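PDB 4HFV: uncharacterized protein from Legionella pneumophila subsp. pneumophila, which is a putative Dot/Icm type IV secretion effector, possibly a metaeffector that acts on another effector, its precise activity not established here. Local coordinates for residues Y159-V162 with D163-E167; Y82-R85 with D86-A90. One frame throughout, in Å; residues are numbered along the deposited sequence.

Contact 1 (Y159-V162 with D163-E167); sequences YSVV and DDILE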
# COMPACT_ATOMS: atom_id res chain seq x y z
N TYR A 159 14.36 -19.47 5.40
CA TYR A 159 13.38 -18.40 5.50
C TYR A 159 13.86 -17.16 4.70
O TYR A 159 15.02 -16.78 4.79
CB TYR A 159 13.15 -18.04 6.96
CG TYR A 159 12.17 -16.92 7.13
CD1 TYR A 159 10.83 -17.07 6.79
CD2 TYR A 159 12.58 -15.69 7.64
CE1 TYR A 159 9.93 -16.00 6.94
CE2 TYR A 159 11.70 -14.65 7.80
CZ TYR A 159 10.37 -14.80 7.45
OH TYR A 159 9.53 -13.71 7.62
N SER A 160 12.96 -16.55 3.94
CA SER A 160 13.23 -15.28 3.27
C SER A 160 12.29 -14.18 3.78
O SER A 160 11.12 -14.14 3.43
CB SER A 160 13.06 -15.39 1.76
OG SER A 160 13.27 -14.10 1.15
N VAL A 161 12.81 -13.33 4.66
CA VAL A 161 12.02 -12.26 5.24
C VAL A 161 11.54 -11.31 4.14
O VAL A 161 10.41 -10.79 4.20
CB VAL A 161 12.80 -11.55 6.34
CG1 VAL A 161 14.05 -10.78 5.77
CG2 VAL A 161 11.93 -10.57 7.13
N VAL A 162 12.34 -11.12 3.08
CA VAL A 162 11.89 -10.23 2.00
C VAL A 162 10.72 -10.83 1.23
O VAL A 162 9.78 -10.12 0.88
CB VAL A 162 13.03 -9.86 1.02
CG1 VAL A 162 12.52 -9.02 -0.12
CG2 VAL A 162 14.11 -9.13 1.76
N ASP A 163 10.77 -12.14 0.96
CA ASP A 163 9.65 -12.83 0.34
C ASP A 163 8.38 -12.60 1.17
O ASP A 163 7.32 -12.35 0.64
CB ASP A 163 9.91 -14.33 0.24
CG ASP A 163 10.80 -14.69 -0.95
OD1 ASP A 163 11.02 -13.84 -1.84
OD2 ASP A 163 11.25 -15.84 -0.99
N ASP A 164 8.51 -12.69 2.48
CA ASP A 164 7.39 -12.46 3.37
C ASP A 164 6.87 -11.00 3.34
O ASP A 164 5.66 -10.75 3.32
CB ASP A 164 7.77 -12.88 4.81
CG ASP A 164 7.14 -14.19 5.22
OD1 ASP A 164 6.60 -14.94 4.37
OD2 ASP A 164 7.26 -14.49 6.43
N ILE A 165 7.78 -10.03 3.31
CA ILE A 165 7.37 -8.63 3.15
C ILE A 165 6.57 -8.39 1.86
O ILE A 165 5.50 -7.78 1.90
CB ILE A 165 8.56 -7.72 3.24
CG1 ILE A 165 9.02 -7.68 4.70
CG2 ILE A 165 8.22 -6.26 2.76
CD1 ILE A 165 10.48 -7.27 4.89
N LEU A 166 7.06 -8.91 0.72
CA LEU A 166 6.35 -8.80 -0.54
C LEU A 166 4.99 -9.48 -0.49
O LEU A 166 3.98 -8.92 -0.92
CB LEU A 166 7.17 -9.43 -1.68
CG LEU A 166 8.50 -8.70 -1.97
CD1 LEU A 166 9.42 -9.55 -2.76
CD2 LEU A 166 8.25 -7.37 -2.69
N GLU A 167 4.95 -10.69 0.07
CA GLU A 167 3.70 -11.42 0.15
C GLU A 167 2.69 -10.66 1.02
O GLU A 167 1.54 -10.50 0.64
CB GLU A 167 3.93 -12.83 0.68
CG GLU A 167 2.62 -13.57 1.04
CD GLU A 167 1.76 -13.91 -0.14
OE1 GLU A 167 2.31 -14.20 -1.24
OE2 GLU A 167 0.52 -13.88 0.02
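Tyr159 reaches across the first turn of a helix to Asp164, five residues on, and its hydroxyl donates a hydrogen bond from OH to OD2 of Asp164 at 2.7 Å. The side chains cross at about a right angle, with ring and carboxylate planes 78° apart. OD2 lies at the ring edge, in the ring plane, and is also 3.1 Å from CE1 of Tyr159. On the carboxylate, the hydroxyl arrives on the anti side of OD2, 33° out of plane. The other oxygen of Asp164, OD1, has the hydroxyl of Tyr83 as its probable hydrogen-bond partner; one tyrosine on each oxygen should restrict rotation of this buried carboxylate. Over one face of the Tyr159 ring lies the backbone N of Val161, 3.6 Å above the plane and offset toward the rim.

Ser160 has OG anti to its own backbone N (chi1 177°), which turns the hydroxyl to the start of the helix, where OG accepts from N of Asp163 at 3.2 Å in a nearly straight N-H...O bond. Beside this bond the Asp163 carboxylate runs close to the serine, its OD2 3.3 Å from Ser160 CB. On the apolar side Val162 and Leu166 lie side by side and point the same way, CG1 to CD1 4.1 Å, while His177 and Ile180 of the second subunit pack against Leu166 and Val162. The serine oxygen bonded to the amide three residues ahead identifies an N-cap, here opening helix 161-188, the helix that carries the succinate-binding residues Ser169, His173 and Arg176.

Contact 2 (Y82-R85 with D86-A90); sequences YYIR and DQIAA
Gln87 lays its side chain back along the helix against Tyr83, one turn earlier. Its CB lies beside two carbonyl oxygens of the preceding turn, 3.4 Å from Ile84 O and slightly farther from Tyr83 O. CG stands anti to the carbonyl carbon of Gln87 (chi1 -76°) and comes 3.3 Å from Tyr83 O, the same oxygen that accepts the Gln87 backbone N-H at 2.9 Å. From there the chain runs extended to CD, which sits 3.8 Å above the Tyr83 ring plane, offset toward the rim. Amide and ring planes are 27° apart, so the amide is stacked on the ring face. At the tip the two branches part: OE1 faces the Ile84 side, 3.9 Å from Ile84 CG1, whereas NE2 lies 3.4 Å from Tyr83 CZ. NE2 also approaches Tyr83 OH, but the angle is poor for a hydrogen bond, and the hydroxyl probably pairs with Asp164 instead.

On another side of the helix Ile84 CG2 meets Ile88 CD1 at 4.1 Å. These residues of helix 70-90 touch three other helices. Tyr83 and Gln87 lean on helix 161-188, where Arg171 forms a salt bridge with Asp86; Ile84 and Ile88 pack on helix 49-64, and Arg85 reaches Thr107 of helix 101-109 with NE, placing these turns among three helices of a chain that has no strands.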
# COMPACT_ATOMS: atom_id res chain seq x y z
N TYR A 82 -1.53 -15.71 12.79
CA TYR A 82 -2.57 -15.91 11.79
C TYR A 82 -1.96 -16.23 10.44
O TYR A 82 -2.40 -17.15 9.77
CB TYR A 82 -3.47 -14.68 11.68
CG TYR A 82 -4.70 -14.97 10.85
CD1 TYR A 82 -4.65 -14.84 9.48
CD2 TYR A 82 -5.88 -15.45 11.44
CE1 TYR A 82 -5.74 -15.12 8.70
CE2 TYR A 82 -6.98 -15.74 10.67
CZ TYR A 82 -6.90 -15.57 9.29
OH TYR A 82 -7.96 -15.83 8.46
N TYR A 83 -0.93 -15.47 10.05
CA TYR A 83 -0.24 -15.69 8.78
C TYR A 83 0.39 -17.09 8.68
O TYR A 83 0.28 -17.79 7.67
CB TYR A 83 0.82 -14.57 8.61
CG TYR A 83 1.60 -14.56 7.30
CD1 TYR A 83 0.96 -14.59 6.07
CD2 TYR A 83 2.99 -14.47 7.31
CE1 TYR A 83 1.71 -14.53 4.89
CE2 TYR A 83 3.73 -14.43 6.17
CZ TYR A 83 3.10 -14.47 4.96
OH TYR A 83 3.89 -14.45 3.83
N ILE A 84 1.09 -17.50 9.72
CA ILE A 84 1.71 -18.81 9.67
C ILE A 84 0.66 -19.90 9.65
O ILE A 84 0.80 -20.88 8.93
CB ILE A 84 2.69 -19.04 10.83
CG1 ILE A 84 3.99 -18.28 10.54
CG2 ILE A 84 2.95 -20.54 10.99
CD1 ILE A 84 4.84 -18.08 11.73
N ARG A 85 -0.42 -19.73 10.43
CA ARG A 85 -1.57 -20.65 10.35
C ARG A 85 -2.08 -20.78 8.90
O ARG A 85 -2.30 -21.88 8.38
CB ARG A 85 -2.71 -20.14 11.25
CG ARG A 85 -4.00 -21.00 11.28
CD ARG A 85 -4.95 -20.54 12.38
NE ARG A 85 -6.24 -21.24 12.40
CZ ARG A 85 -7.27 -20.94 11.62
NH1 ARG A 85 -7.16 -19.96 10.76
NH2 ARG A 85 -8.43 -21.59 11.71
N ASP A 86 -2.25 -19.66 8.21
CA ASP A 86 -2.74 -19.71 6.84
C ASP A 86 -1.75 -20.41 5.89
O ASP A 86 -2.13 -21.16 4.98
CB ASP A 86 -2.98 -18.28 6.37
CG ASP A 86 -3.72 -18.23 5.05
OD1 ASP A 86 -4.87 -18.66 5.02
OD2 ASP A 86 -3.14 -17.75 4.05
N GLN A 87 -0.48 -20.19 6.15
CA GLN A 87 0.58 -20.83 5.38
C GLN A 87 0.53 -22.35 5.50
O GLN A 87 0.73 -23.09 4.53
CB GLN A 87 1.92 -20.27 5.80
CG GLN A 87 2.15 -18.87 5.21
CD GLN A 87 3.49 -18.25 5.49
OE1 GLN A 87 3.96 -18.24 6.62
NE2 GLN A 87 4.11 -17.67 4.44
N ILE A 88 0.22 -22.83 6.69
CA ILE A 88 0.05 -24.27 6.91
C ILE A 88 -1.22 -24.78 6.24
O ILE A 88 -1.20 -25.83 5.61
CB ILE A 88 0.05 -24.59 8.40
CG1 ILE A 88 1.39 -24.19 9.02
CG2 ILE A 88 -0.18 -26.09 8.63
CD1 ILE A 88 1.46 -24.37 10.56
N ALA A 89 -2.31 -24.04 6.35
CA ALA A 89 -3.53 -24.43 5.67
C ALA A 89 -3.31 -24.59 4.15
O ALA A 89 -3.86 -25.51 3.51
CB ALA A 89 -4.67 -23.45 6.00
N ALA A 90 -2.47 -23.72 3.57
CA ALA A 90 -2.25 -23.77 2.14
C ALA A 90 -1.51 -25.04 1.73
O ALA A 90 -1.55 -25.42 0.56
CB ALA A 90 -1.47 -22.52 1.63

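From the N terminus the chain reaches contact 2 first, near the end of helix 70-90, and contact 1 later, where helix 161-188 begins. Each lies within one continuous run of chain and joins residues three to five apart, so no long loop is closed; neither encloses nor crosses the other, and they follow in series. Their centres are 14 Å apart, yet their side chains meet: Asp164 OD1 lies 2.8 Å from Tyr83 OH, a probable hydrogen bond, and Glu167 CG packs against the same hydroxyl at 3.2 Å. This junction ties the end of helix 70-90 to the first turns of helix 161-188, although helices 101-109 and 120-136 lie between them in sequence.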